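Local coordinates for LPG0439 HIT-related domain-containing protein (Legionella pneumophila subsp. pneumophila, PDB 5L0L) that is of unknown function but holds the HIT-related domain of a probable membrane protein, and may bind or hydrolyse nucleotides, at the interface of chains A and B. Residues are numbered along the deposited sequence; one frame, centred on the assembly and turned at random. Chains: chain A/B, Uncharacterized protein.

Contact 1: the interface of chains A and B. Residues chain A 94, 96, 135-136, 152; chain B 3, 107, 116, 118.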
loop_
_atom_site.group_PDB
_atom_site.type_symbol
_atom_site.label_atom_id
_atom_site.label_comp_id
_atom_site.label_asym_id
_atom_site.label_seq_id
_atom_site.Cartn_x
_atom_site.Cartn_y
_atom_site.Cartn_z
ATOM N N GLY A 94 16.982 7.914 -4.262
ATOM C CA GLY A 94 16.610 9.302 -4.103
ATOM C C GLY A 94 15.167 9.596 -4.432
ATOM O O GLY A 94 14.807 10.770 -4.678
ATOM N N ILE A 96 10.822 9.335 -3.799
ATOM C CA ILE A 96 9.711 9.218 -2.848
ATOM C C ILE A 96 9.074 7.854 -3.125
ATOM O O ILE A 96 8.803 7.540 -4.274
ATOM C CB ILE A 96 8.657 10.299 -3.120
ATOM C CG1 ILE A 96 9.199 11.665 -2.759
ATOM C CG2 ILE A 96 7.346 9.977 -2.377
ATOM C CD1 ILE A 96 8.357 12.793 -3.351
ATOM N N GLY A 135 9.372 11.647 -8.237
ATOM C CA GLY A 135 10.420 12.640 -8.326
ATOM C C GLY A 135 10.338 13.381 -9.646
ATOM O O GLY A 135 9.253 13.467 -10.219
ATOM N N ASP A 136 11.454 13.951 -10.110
ATOM C CA ASP A 136 11.452 14.634 -11.389
ATOM C C ASP A 136 11.257 13.598 -12.500
ATOM O O ASP A 136 12.142 12.774 -12.720
ATOM C CB ASP A 136 12.775 15.394 -11.576
ATOM C CG ASP A 136 12.876 16.099 -12.916
ATOM O OD1 ASP A 136 12.013 15.966 -13.799
ATOM O OD2 ASP A 136 13.891 16.815 -13.075
ATOM N N PRO A 152 5.377 15.097 -9.018
ATOM C CA PRO A 152 4.981 15.014 -7.601
ATOM C C PRO A 152 3.867 15.969 -7.255
ATOM O O PRO A 152 3.826 17.096 -7.773
ATOM C CB PRO A 152 6.277 15.333 -6.853
ATOM C CG PRO A 152 7.332 14.823 -7.761
ATOM C CD PRO A 152 6.841 15.155 -9.136
ATOM N N LYS B 3 15.543 16.656 -3.823
ATOM C CA LYS B 3 14.409 16.440 -2.949
ATOM C C LYS B 3 14.656 17.348 -1.731
ATOM O O LYS B 3 15.706 17.263 -1.113
ATOM C CB LYS B 3 14.360 14.966 -2.593
ATOM C CG LYS B 3 13.059 14.475 -1.990
ATOM C CD LYS B 3 13.303 13.254 -1.112
ATOM C CE LYS B 3 13.294 11.964 -1.888
ATOM N NZ LYS B 3 13.221 10.834 -0.925
ATOM N N GLN B 107 3.161 16.767 -1.212
ATOM C CA GLN B 107 4.327 16.697 -2.102
ATOM C C GLN B 107 4.068 17.648 -3.258
ATOM O O GLN B 107 2.929 17.774 -3.696
ATOM C CB GLN B 107 4.539 15.267 -2.625
ATOM C CG GLN B 107 5.032 14.318 -1.547
ATOM C CD GLN B 107 4.845 12.848 -1.842
ATOM O OE1 GLN B 107 4.568 12.443 -2.971
ATOM N NE2 GLN B 107 4.926 12.037 -0.804
ATOM N N THR B 116 11.683 18.670 -6.047
ATOM C CA THR B 116 10.541 18.049 -5.373
ATOM C C THR B 116 10.539 18.502 -3.907
ATOM O O THR B 116 11.545 18.342 -3.211
ATOM C CB THR B 116 10.659 16.520 -5.449
ATOM O OG1 THR B 116 10.600 16.108 -6.818
ATOM C CG2 THR B 116 9.576 15.833 -4.680
ATOM N N ILE B 118 8.853 18.285 -0.114
ATOM C CA ILE B 118 8.079 17.436 0.813
ATOM C C ILE B 118 7.614 18.277 1.999
ATOM O O ILE B 118 8.439 18.783 2.760
ATOM C CB ILE B 118 8.911 16.214 1.211
ATOM C CG1 ILE B 118 9.204 15.421 -0.071
ATOM C CG2 ILE B 118 8.203 15.290 2.231
ATOM C CD1 ILE B 118 10.265 14.430 0.120
#
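With CG1 anti to its carbonyl carbon (chi1 -69°) and the chain running on extended (chi2 165°), A:Ile96 carries its CD1 methyl across to B:Thr116, whose OG1 lies anti to the carbonyl carbon (chi1 -63°), which leaves the CG2 methyl anti to the backbone N and turned to meet it. The two methyls are 3.5 Å apart, A:Ile96 CD1 to B:Thr116 CG2, and the side chains cross obliquely. This is a mainly van der Waals patch of the A-B interface centred on A:Ile96: within it no nitrogen or oxygen of one chain comes within bonding distance of the other chain's. A:Ile96, at the start of strand 96-101, has 75 Å² of its surface buried by chain B and uses both branches. Its CG2 meets the amide tip of B:Gln107 end to end, NE2 lying 3.5 Å from that methyl, while CD1 is 3.8 Å from CD of the same amide. B:Ile118 approaches tip to tip from strand 115-118, with CD1 4.1 Å from A:Ile96 CG1. B:Lys3 is poorly ordered, and its approach to A:Gly94 deserves little weight. A:Gly135 adds a backbone contact to B:Thr116 through its CA. Alongside, the A:Pro152 side chain crosses B:Thr116 at about a right angle. The threonine shows the proline both of its branches: A:Pro152 CG is 3.6 Å from the hydroxyl OG1 of B:Thr116 and 3.9 Å from its CG2 methyl.

Contact 2: the interface of chains A and B. Residues chain A 80, 83-84, 87, 97, 99; chain B 76, 80, 83, 99, 129.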
loop_
_atom_site.group_PDB
_atom_site.type_symbol
_atom_site.label_atom_id
_atom_site.label_comp_id
_atom_site.label_asym_id
_atom_site.label_seq_id
_atom_site.Cartn_x
_atom_site.Cartn_y
_atom_site.Cartn_z
ATOM N N ASN A 80 3.775 -7.492 3.156
ATOM C CA ASN A 80 4.054 -6.167 3.687
ATOM C C ASN A 80 5.468 -6.015 4.234
ATOM O O ASN A 80 6.026 -4.935 4.174
ATOM C CB ASN A 80 3.001 -5.795 4.737
ATOM C CG ASN A 80 1.646 -5.505 4.112
ATOM O OD1 ASN A 80 1.430 -5.721 2.922
ATOM N ND2 ASN A 80 0.742 -4.958 4.886
ATOM N N ALA A 83 7.540 -5.617 1.141
ATOM C CA ALA A 83 7.339 -4.215 0.771
ATOM C C ALA A 83 8.204 -3.258 1.606
ATOM O O ALA A 83 8.873 -2.382 1.053
ATOM C CB ALA A 83 5.854 -3.836 0.798
ATOM N N SER A 84 8.233 -3.437 2.925
ATOM C CA SER A 84 9.059 -2.586 3.796
ATOM C C SER A 84 10.528 -2.617 3.383
ATOM O O SER A 84 11.180 -1.562 3.321
ATOM C CB SER A 84 8.917 -3.022 5.253
ATOM O OG SER A 84 7.567 -2.868 5.675
ATOM N N THR A 87 11.017 -0.702 -0.020
ATOM C CA THR A 87 11.006 0.760 0.091
ATOM C C THR A 87 12.418 1.384 0.205
ATOM O O THR A 87 12.648 2.495 -0.286
ATOM C CB THR A 87 10.182 1.302 1.273
ATOM O OG1 THR A 87 10.787 0.907 2.516
ATOM C CG2 THR A 87 8.700 0.840 1.195
ATOM N N VAL A 97 8.813 7.049 -2.117
ATOM C CA VAL A 97 8.230 5.732 -2.398
ATOM C C VAL A 97 6.717 5.815 -2.259
ATOM O O VAL A 97 6.206 6.493 -1.356
ATOM C CB VAL A 97 8.822 4.617 -1.512
ATOM C CG1 VAL A 97 8.312 4.692 -0.123
ATOM C CG2 VAL A 97 8.503 3.249 -2.097
ATOM N N PHE A 99 3.189 2.976 -2.786
ATOM C CA PHE A 99 2.765 1.619 -3.083
ATOM C C PHE A 99 1.263 1.426 -2.901
ATOM O O PHE A 99 0.626 2.177 -2.131
ATOM C CB PHE A 99 3.570 0.540 -2.276
ATOM C CG PHE A 99 3.534 0.689 -0.776
ATOM C CD1 PHE A 99 2.501 0.136 -0.024
ATOM C CD2 PHE A 99 4.552 1.345 -0.108
ATOM C CE1 PHE A 99 2.477 0.264 1.345
ATOM C CE2 PHE A 99 4.538 1.473 1.273
ATOM C CZ PHE A 99 3.494 0.940 1.991
ATOM N N GLN B 76 8.887 2.733 8.725
ATOM C CA GLN B 76 8.118 2.136 7.615
ATOM C C GLN B 76 7.600 0.726 7.917
ATOM O O GLN B 76 6.444 0.400 7.629
ATOM C CB GLN B 76 8.957 2.115 6.354
ATOM C CG GLN B 76 8.281 1.527 5.114
ATOM C CD GLN B 76 7.224 2.453 4.567
ATOM O OE1 GLN B 76 7.532 3.481 3.959
ATOM N NE2 GLN B 76 5.986 2.108 4.775
ATOM N N ASN B 80 3.673 -0.692 8.165
ATOM C CA ASN B 80 3.194 -1.817 7.386
ATOM C C ASN B 80 2.713 -2.978 8.258
ATOM O O ASN B 80 1.837 -3.705 7.845
ATOM C CB ASN B 80 4.256 -2.245 6.361
ATOM C CG ASN B 80 4.422 -1.239 5.244
ATOM O OD1 ASN B 80 3.872 -0.139 5.262
ATOM N ND2 ASN B 80 5.211 -1.601 4.258
ATOM N N ALA B 83 -0.727 -1.939 9.323
ATOM C CA ALA B 83 -1.540 -2.222 8.136
ATOM C C ALA B 83 -1.925 -3.688 8.016
ATOM O O ALA B 83 -3.103 -4.016 7.812
ATOM C CB ALA B 83 -0.815 -1.739 6.877
ATOM N N PHE B 99 -5.113 -0.896 -0.167
ATOM C CA PHE B 99 -4.415 0.139 0.563
ATOM C C PHE B 99 -3.356 0.825 -0.277
ATOM O O PHE B 99 -2.871 0.234 -1.264
ATOM C CB PHE B 99 -3.837 -0.382 1.900
ATOM C CG PHE B 99 -2.875 -1.538 1.779
ATOM C CD1 PHE B 99 -1.544 -1.314 1.489
ATOM C CD2 PHE B 99 -3.282 -2.839 2.049
ATOM C CE1 PHE B 99 -0.627 -2.369 1.421
ATOM C CE2 PHE B 99 -2.374 -3.881 2.007
ATOM C CZ PHE B 99 -1.050 -3.645 1.670
ATOM N N LEU B 129 -0.605 5.785 5.644
ATOM C CA LEU B 129 -1.251 5.171 4.502
ATOM C C LEU B 129 -2.755 5.061 4.660
ATOM O O LEU B 129 -3.296 5.243 5.747
ATOM C CB LEU B 129 -0.622 3.815 4.139
ATOM C CG LEU B 129 -0.675 2.648 5.121
ATOM C CD1 LEU B 129 -2.047 2.012 5.186
ATOM C CD2 LEU B 129 0.350 1.593 4.712
#
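The hydroxyl OG of A:Ser84 is held from both chains: it donates to A:Asn80 O, one helical turn back, at 3.0 Å, and lies 3.0 Å from the amide ND2 of B:Asn80, a pair that reads as a hydrogen bond with the amide as donor. The bond within chain A leaves the serine oxygen as acceptor toward the partner chain, and its donor is tilted 25° from the carbonyl plane. B:Asn80 ND2 also makes a weak hydrogen bond to A:Asn80 O, 3.4 Å long, and the reverse bond, from A:Asn80 ND2 to B:Asn80 O, matches it as two-fold symmetry requires. The CG of B:Asn80 sits beside its backbone N (chi1 -71°), which directs the amide at helix 73-92 of chain A. The other end of that amide, OD1, points at the tip of A:Phe99, 3.5 Å from CZ, with the ring and amide planes 84° apart. B:Gln76 NE2 gives this OD1 a weak bond and also lies in plane at the ring edge, 3.8 Å from A:Phe99 CE2; the glutamine touches chain A directly and may also help to steady the asparagine amide. B:Gln76 CG meets A:Thr87 OG1 at 3.7 Å, tip to tip, and that hydroxyl is itself bonded to A:Ser84 O. Next to the symmetry axis the two phenylalanines cross, A:Phe99 CE1 to B:Phe99 CE1 at 4.1 Å. Helix 73-92 and strand 96-101 of each copy thus form a polar and aromatic seam that joins the two chains in the deposited assembly, plausibly as a homodimer.

The C-alpha centres of contact 1 and contact 2 lie about 17 Å apart, and strand 96-101 of chain A joins them: its first residue, A:Ile96, serves contact 1, while A:Phe99 serves contact 2. Chain B answers with different elements, chiefly strands 107-110 and 115-118 in contact 1, but helix 73-92 and strand 96-101 in contact 2. In contact 2 Asn80 and Phe99 meet their own copies beside the two-fold axis; in contact 1 different sequence positions meet away from it, and the patch recurs with the chains exchanged. An axial seam flanked by two mainly van der Waals patches could fix the relative orientation of the copies.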